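Cell division protein FtsI/penicillin binding protein 2 (Legionella pneumophila subsp. pneumophila ATCC 43290, PDB 4ZTK) probably cross-links peptidoglycan during cell division, acting as a D,D-transpeptidase of the penicillin-binding protein family. Local coordinates at residues 71-85 with 182-196. Residues are numbered along the deposited sequence; the frame is centred on the assembly and turned at random.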
loop_
_atom_site.group_PDB
_atom_site.type_symbol
_atom_site.label_atom_id
_atom_site.label_comp_id
_atom_site.label_asym_id
_atom_site.label_seq_id
_atom_site.Cartn_x
_atom_site.Cartn_y
_atom_site.Cartn_z
ATOM N N TRP A 71 -12.899 1.380 9.320
ATOM C CA TRP A 71 -11.564 1.533 8.759
ATOM C C TRP A 71 -11.074 2.976 8.845
ATOM O O TRP A 71 -9.931 3.265 8.500
ATOM C CB TRP A 71 -11.526 1.062 7.305
ATOM C CG TRP A 71 -11.582 -0.418 7.164
ATOM C CD1 TRP A 71 -12.674 -1.175 6.855
ATOM C CD2 TRP A 71 -10.492 -1.331 7.333
ATOM N NE1 TRP A 71 -12.330 -2.505 6.818
ATOM C CE2 TRP A 71 -10.997 -2.627 7.107
ATOM C CE3 TRP A 71 -9.138 -1.179 7.653
ATOM C CZ2 TRP A 71 -10.194 -3.764 7.190
ATOM C CZ3 TRP A 71 -8.343 -2.307 7.736
ATOM C CH2 TRP A 71 -8.874 -3.584 7.505
ATOM N N LYS A 72 -11.939 3.884 9.289
ATOM C CA LYS A 72 -11.532 5.263 9.513
ATOM C C LYS A 72 -10.512 5.328 10.644
ATOM O O LYS A 72 -9.669 6.224 10.676
ATOM C CB LYS A 72 -12.734 6.149 9.855
ATOM C CG LYS A 72 -13.734 6.361 8.721
ATOM C CD LYS A 72 -14.512 7.659 8.930
ATOM C CE LYS A 72 -15.668 7.810 7.950
ATOM N NZ LYS A 72 -16.878 7.060 8.392
ATOM N N SER A 73 -10.585 4.373 11.568
ATOM C CA SER A 73 -9.689 4.369 12.723
ATOM C C SER A 73 -8.909 3.063 12.927
ATOM O O SER A 73 -7.950 3.027 13.701
ATOM C CB SER A 73 -10.466 4.716 13.995
ATOM O OG SER A 73 -11.560 3.834 14.184
ATOM N N ARG A 74 -9.310 2.003 12.231
ATOM C CA ARG A 74 -8.742 0.668 12.448
ATOM C C ARG A 74 -7.227 0.579 12.217
ATOM O O ARG A 74 -6.705 1.080 11.223
ATOM C CB ARG A 74 -9.478 -0.366 11.589
ATOM C CG ARG A 74 -8.997 -1.796 11.747
ATOM C CD ARG A 74 -10.028 -2.755 11.171
ATOM N NE ARG A 74 -9.537 -4.127 11.089
ATOM C CZ ARG A 74 -10.260 -5.152 10.649
ATOM N NH1 ARG A 74 -11.511 -4.960 10.253
ATOM N NH2 ARG A 74 -9.734 -6.368 10.607
ATOM N N ILE A 75 -6.535 -0.071 13.146
ATOM C CA ILE A 75 -5.086 -0.221 13.076
ATOM C C ILE A 75 -4.715 -1.596 12.543
ATOM O O ILE A 75 -5.207 -2.613 13.026
ATOM C CB ILE A 75 -4.431 -0.041 14.462
ATOM C CG1 ILE A 75 -4.702 1.363 15.008
ATOM C CG2 ILE A 75 -2.928 -0.318 14.389
ATOM C CD1 ILE A 75 -4.075 1.622 16.371
ATOM N N PHE A 76 -3.840 -1.626 11.546
ATOM C CA PHE A 76 -3.443 -2.888 10.943
ATOM C C PHE A 76 -1.980 -2.869 10.523
ATOM O O PHE A 76 -1.303 -1.847 10.630
ATOM C CB PHE A 76 -4.358 -3.236 9.757
ATOM C CG PHE A 76 -4.304 -2.241 8.624
ATOM C CD1 PHE A 76 -4.984 -1.035 8.703
ATOM C CD2 PHE A 76 -3.587 -2.520 7.472
ATOM C CE1 PHE A 76 -4.936 -0.123 7.665
ATOM C CE2 PHE A 76 -3.537 -1.609 6.427
ATOM C CZ PHE A 76 -4.213 -0.411 6.526
ATOM N N SER A 77 -1.492 -4.015 10.072
ATOM C CA SER A 77 -0.134 -4.121 9.566
ATOM C C SER A 77 -0.165 -3.982 8.047
ATOM O O SER A 77 -1.087 -4.476 7.401
ATOM C CB SER A 77 0.477 -5.457 9.984
ATOM O OG SER A 77 1.603 -5.763 9.185
ATOM N N PRO A 78 0.830 -3.284 7.475
ATOM C CA PRO A 78 0.841 -2.998 6.038
ATOM C C PRO A 78 1.334 -4.180 5.213
ATOM O O PRO A 78 1.136 -4.197 3.996
ATOM C CB PRO A 78 1.831 -1.838 5.930
ATOM C CG PRO A 78 2.803 -2.100 7.040
ATOM C CD PRO A 78 1.968 -2.655 8.169
ATOM N N GLY A 79 1.961 -5.151 5.868
ATOM C CA GLY A 79 2.534 -6.289 5.175
ATOM C C GLY A 79 3.507 -5.835 4.106
ATOM O O GLY A 79 4.240 -4.860 4.300
ATOM N N SER A 80 3.490 -6.512 2.962
ATOM C CA SER A 80 4.455 -6.235 1.897
ATOM C C SER A 80 4.314 -4.865 1.207
ATOM O O SER A 80 5.169 -4.499 0.398
ATOM C CB SER A 80 4.455 -7.364 0.859
ATOM O OG SER A 80 4.837 -8.596 1.450
ATOM N N THR A 81 3.267 -4.102 1.518
ATOM C CA THR A 81 3.186 -2.737 0.993
ATOM C C THR A 81 4.254 -1.830 1.623
ATOM O O THR A 81 4.463 -0.710 1.164
ATOM C CB THR A 81 1.774 -2.098 1.147
ATOM O OG1 THR A 81 1.440 -1.972 2.538
ATOM C CG2 THR A 81 0.720 -2.940 0.434
ATOM N N ILE A 82 4.940 -2.325 2.655
ATOM C CA ILE A 82 6.083 -1.606 3.232
ATOM C C ILE A 82 7.329 -1.724 2.350
ATOM O O ILE A 82 8.212 -0.874 2.402
ATOM C CB ILE A 82 6.444 -2.118 4.650
ATOM C CG1 ILE A 82 7.350 -1.122 5.379
ATOM C CG2 ILE A 82 7.166 -3.469 4.593
ATOM C CD1 ILE A 82 6.739 0.209 5.578
ATOM N N LYS A 83 7.394 -2.786 1.548
ATOM C CA LYS A 83 8.608 -3.129 0.801
ATOM C C LYS A 83 9.212 -2.005 -0.058
ATOM O O LYS A 83 10.431 -1.837 -0.061
ATOM C CB LYS A 83 8.405 -4.411 -0.028
ATOM C CG LYS A 83 8.427 -5.701 0.801
ATOM C CD LYS A 83 8.135 -6.930 -0.059
ATOM C CE LYS A 83 8.517 -8.228 0.657
ATOM N NZ LYS A 83 7.766 -8.433 1.928
ATOM N N PRO A 84 8.373 -1.241 -0.793
ATOM C CA PRO A 84 8.936 -0.122 -1.564
ATOM C C PRO A 84 9.711 0.881 -0.715
ATOM O O PRO A 84 10.694 1.449 -1.198
ATOM C CB PRO A 84 7.693 0.557 -2.149
ATOM C CG PRO A 84 6.709 -0.545 -2.294
ATOM C CD PRO A 84 6.940 -1.437 -1.094
ATOM N N PHE A 85 9.283 1.089 0.526
ATOM C CA PHE A 85 9.942 2.049 1.411
ATOM C C PHE A 85 11.247 1.496 1.986
ATOM O O PHE A 85 12.216 2.240 2.170
ATOM C CB PHE A 85 8.987 2.499 2.518
ATOM C CG PHE A 85 7.703 3.088 1.992
ATOM C CD1 PHE A 85 7.633 4.428 1.646
ATOM C CD2 PHE A 85 6.577 2.296 1.824
ATOM C CE1 PHE A 85 6.453 4.975 1.151
ATOM C CE2 PHE A 85 5.393 2.834 1.328
ATOM C CZ PHE A 85 5.335 4.182 0.992
ATOM N N GLY A 182 6.706 -5.885 7.177
ATOM C CA GLY A 182 5.637 -5.000 7.594
ATOM C C GLY A 182 4.865 -5.615 8.740
ATOM O O GLY A 182 3.670 -5.389 8.885
ATOM N N GLU A 183 5.567 -6.397 9.553
ATOM C CA GLU A 183 4.971 -7.133 10.661
ATOM C C GLU A 183 4.858 -6.297 11.947
ATOM O O GLU A 183 3.825 -6.320 12.620
ATOM C CB GLU A 183 5.791 -8.403 10.921
ATOM C CG GLU A 183 5.196 -9.359 11.936
ATOM C CD GLU A 183 5.966 -10.669 12.016
ATOM O OE1 GLU A 183 6.653 -10.900 13.035
ATOM O OE2 GLU A 183 5.886 -11.466 11.058
ATOM N N ASN A 184 5.912 -5.561 12.286
ATOM C CA ASN A 184 5.913 -4.777 13.525
ATOM C C ASN A 184 5.635 -3.286 13.311
ATOM O O ASN A 184 6.242 -2.428 13.959
ATOM C CB ASN A 184 7.218 -4.979 14.313
ATOM C CG ASN A 184 8.442 -4.430 13.587
ATOM O OD1 ASN A 184 8.565 -4.549 12.367
ATOM N ND2 ASN A 184 9.354 -3.819 14.345
ATOM N N ILE A 185 4.712 -2.978 12.405
ATOM C CA ILE A 185 4.429 -1.588 12.068
ATOM C C ILE A 185 2.925 -1.326 12.011
ATOM O O ILE A 185 2.243 -1.819 11.121
ATOM C CB ILE A 185 5.074 -1.198 10.721
ATOM C CG1 ILE A 185 6.570 -1.536 10.719
ATOM C CG2 ILE A 185 4.863 0.278 10.433
ATOM C CD1 ILE A 185 7.260 -1.304 9.388
ATOM N N PRO A 186 2.406 -0.549 12.972
ATOM C CA PRO A 186 0.988 -0.172 12.976
ATOM C C PRO A 186 0.700 0.947 11.976
ATOM O O PRO A 186 1.341 1.998 12.029
ATOM C CB PRO A 186 0.770 0.334 14.404
ATOM C CG PRO A 186 2.107 0.874 14.814
ATOM C CD PRO A 186 3.136 0.011 14.125
ATOM N N VAL A 187 -0.239 0.714 11.062
ATOM C CA VAL A 187 -0.687 1.755 10.145
ATOM C C VAL A 187 -2.208 1.882 10.175
ATOM O O VAL A 187 -2.907 1.020 10.703
ATOM C CB VAL A 187 -0.219 1.507 8.679
ATOM C CG1 VAL A 187 1.298 1.417 8.597
ATOM C CG2 VAL A 187 -0.871 0.252 8.090
ATOM N N THR A 188 -2.709 2.981 9.628
ATOM C CA THR A 188 -4.126 3.115 9.340
ATOM C C THR A 188 -4.244 3.318 7.840
ATOM O O THR A 188 -3.232 3.481 7.155
ATOM C CB THR A 188 -4.754 4.325 10.059
ATOM O OG1 THR A 188 -4.100 5.526 9.633
ATOM C CG2 THR A 188 -4.627 4.186 11.573
ATOM N N ILE A 189 -5.466 3.290 7.323
ATOM C CA ILE A 189 -5.689 3.554 5.906
ATOM C C ILE A 189 -5.118 4.928 5.563
ATOM O O ILE A 189 -4.398 5.085 4.581
ATOM C CB ILE A 189 -7.190 3.515 5.550
ATOM C CG1 ILE A 189 -7.746 2.106 5.746
ATOM C CG2 ILE A 189 -7.407 3.966 4.122
ATOM C CD1 ILE A 189 -7.056 1.065 4.890
ATOM N N GLU A 190 -5.421 5.908 6.410
ATOM C CA GLU A 190 -4.949 7.278 6.221
ATOM C C GLU A 190 -3.423 7.417 6.222
ATOM O O GLU A 190 -2.858 8.101 5.369
ATOM C CB GLU A 190 -5.552 8.203 7.283
ATOM C CG GLU A 190 -5.197 9.675 7.093
ATOM C CD GLU A 190 -5.931 10.594 8.062
ATOM O OE1 GLU A 190 -6.266 11.733 7.667
ATOM O OE2 GLU A 190 -6.169 10.181 9.217
ATOM N N SER A 191 -2.751 6.786 7.178
ATOM C CA SER A 191 -1.304 6.955 7.274
ATOM C C SER A 191 -0.610 6.225 6.130
ATOM O O SER A 191 0.366 6.720 5.569
ATOM C CB SER A 191 -0.771 6.483 8.631
ATOM O OG SER A 191 -0.705 5.067 8.703
ATOM N N LEU A 192 -1.132 5.057 5.768
ATOM C CA LEU A 192 -0.517 4.256 4.714
ATOM C C LEU A 192 -0.620 4.926 3.342
ATOM O O LEU A 192 0.360 4.980 2.595
ATOM C CB LEU A 192 -1.108 2.843 4.677
ATOM C CG LEU A 192 -0.439 1.875 3.691
ATOM C CD1 LEU A 192 1.074 1.764 3.946
ATOM C CD2 LEU A 192 -1.098 0.495 3.737
ATOM N N ILE A 193 -1.798 5.450 3.014
ATOM C CA ILE A 193 -1.973 6.093 1.717
ATOM C C ILE A 193 -1.178 7.401 1.648
ATOM O O ILE A 193 -0.711 7.803 0.577
ATOM C CB ILE A 193 -3.473 6.300 1.353
ATOM C CG1 ILE A 193 -3.626 6.608 -0.142
ATOM C CG2 ILE A 193 -4.107 7.391 2.213
ATOM C CD1 ILE A 193 -5.077 6.712 -0.615
ATOM N N LYS A 194 -0.997 8.052 2.794
ATOM C CA LYS A 194 -0.199 9.272 2.827
ATOM C C LYS A 194 1.275 8.963 2.570
ATOM O O LYS A 194 1.981 9.748 1.933
ATOM C CB LYS A 194 -0.390 10.027 4.150
ATOM C CG LYS A 194 -1.702 10.810 4.223
ATOM C CD LYS A 194 -1.873 11.500 5.570
ATOM C CE LYS A 194 -3.176 12.289 5.630
ATOM N NZ LYS A 194 -3.146 13.522 4.789
ATOM N N SER A 195 1.733 7.813 3.056
ATOM C CA SER A 195 3.093 7.369 2.779
ATOM C C SER A 195 3.278 7.115 1.284
ATOM O O SER A 195 4.288 7.508 0.699
ATOM C CB SER A 195 3.427 6.116 3.589
ATOM O OG SER A 195 3.394 6.411 4.977
ATOM N N TYR A 196 2.300 6.465 0.662
ATOM C CA TYR A 196 2.362 6.260 -0.781
ATOM C C TYR A 196 2.246 7.582 -1.550
ATOM O O TYR A 196 2.815 7.732 -2.632
ATOM C CB TYR A 196 1.323 5.232 -1.247
ATOM C CG TYR A 196 1.881 3.832 -1.204
ATOM C CD1 TYR A 196 1.826 3.078 -0.045
ATOM C CD2 TYR A 196 2.504 3.283 -2.312
ATOM C CE1 TYR A 196 2.362 1.801 0.004
ATOM C CE2 TYR A 196 3.044 2.015 -2.275
ATOM C CZ TYR A 196 2.972 1.281 -1.112
ATOM O OH TYR A 196 3.508 0.018 -1.068
HETATM O O HOH W 1 -7.613 2.415 9.158
HETATM O O HOH W 2 -7.820 5.605 8.398
#
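Phe-76 CG sits between its own backbone N and carbonyl carbon (chi1 62°). Its CB starts away from 182-196, but this rotamer brings the ring back to Val-187 and Ile-189. Val-187 CG2 lies over one face of the Phe-76 ring, 3.8 Å from its centroid, a CH-pi contact. Ile-189 takes chi1 and chi2 both near -60°, which brings CD1 to 3.6 Å from Phe-76 CZ. The two backbones pair here as a single antiparallel bridge. Phe-76 N donates to Val-187 O (2.9 Å) and Val-187 N donates back to Phe-76 O (2.8 Å), both nearly straight.

Further along, Tyr-196 OH donates to Thr-81 O at 2.5 Å, in the carbonyl plane and on a lone pair. The edge of Phe-85 meets the face of Tyr-196, a T-shaped pair with planes at 84°. At the other end, one water accepts from Ile-189 N and lies 2.6 Å from both Trp-71 O and Arg-74 O. Thr-188 and Ser-191 form the capping box that starts helix 189-200.

Ser-80 and Lys-83 fit the SxxK motif of penicillin-binding proteins. Lys-83 NZ donates to Ser-80 OG, and Asn-136 OD1 is its second partner. Lys-248 of strand 246-253 packs beside both. The tyrosine bond therefore ties helix 189-200 to the backbone one residue after Ser-80, the probable nucleophile, while the Phe-76 and Val-187 bridge holds the preceding loop.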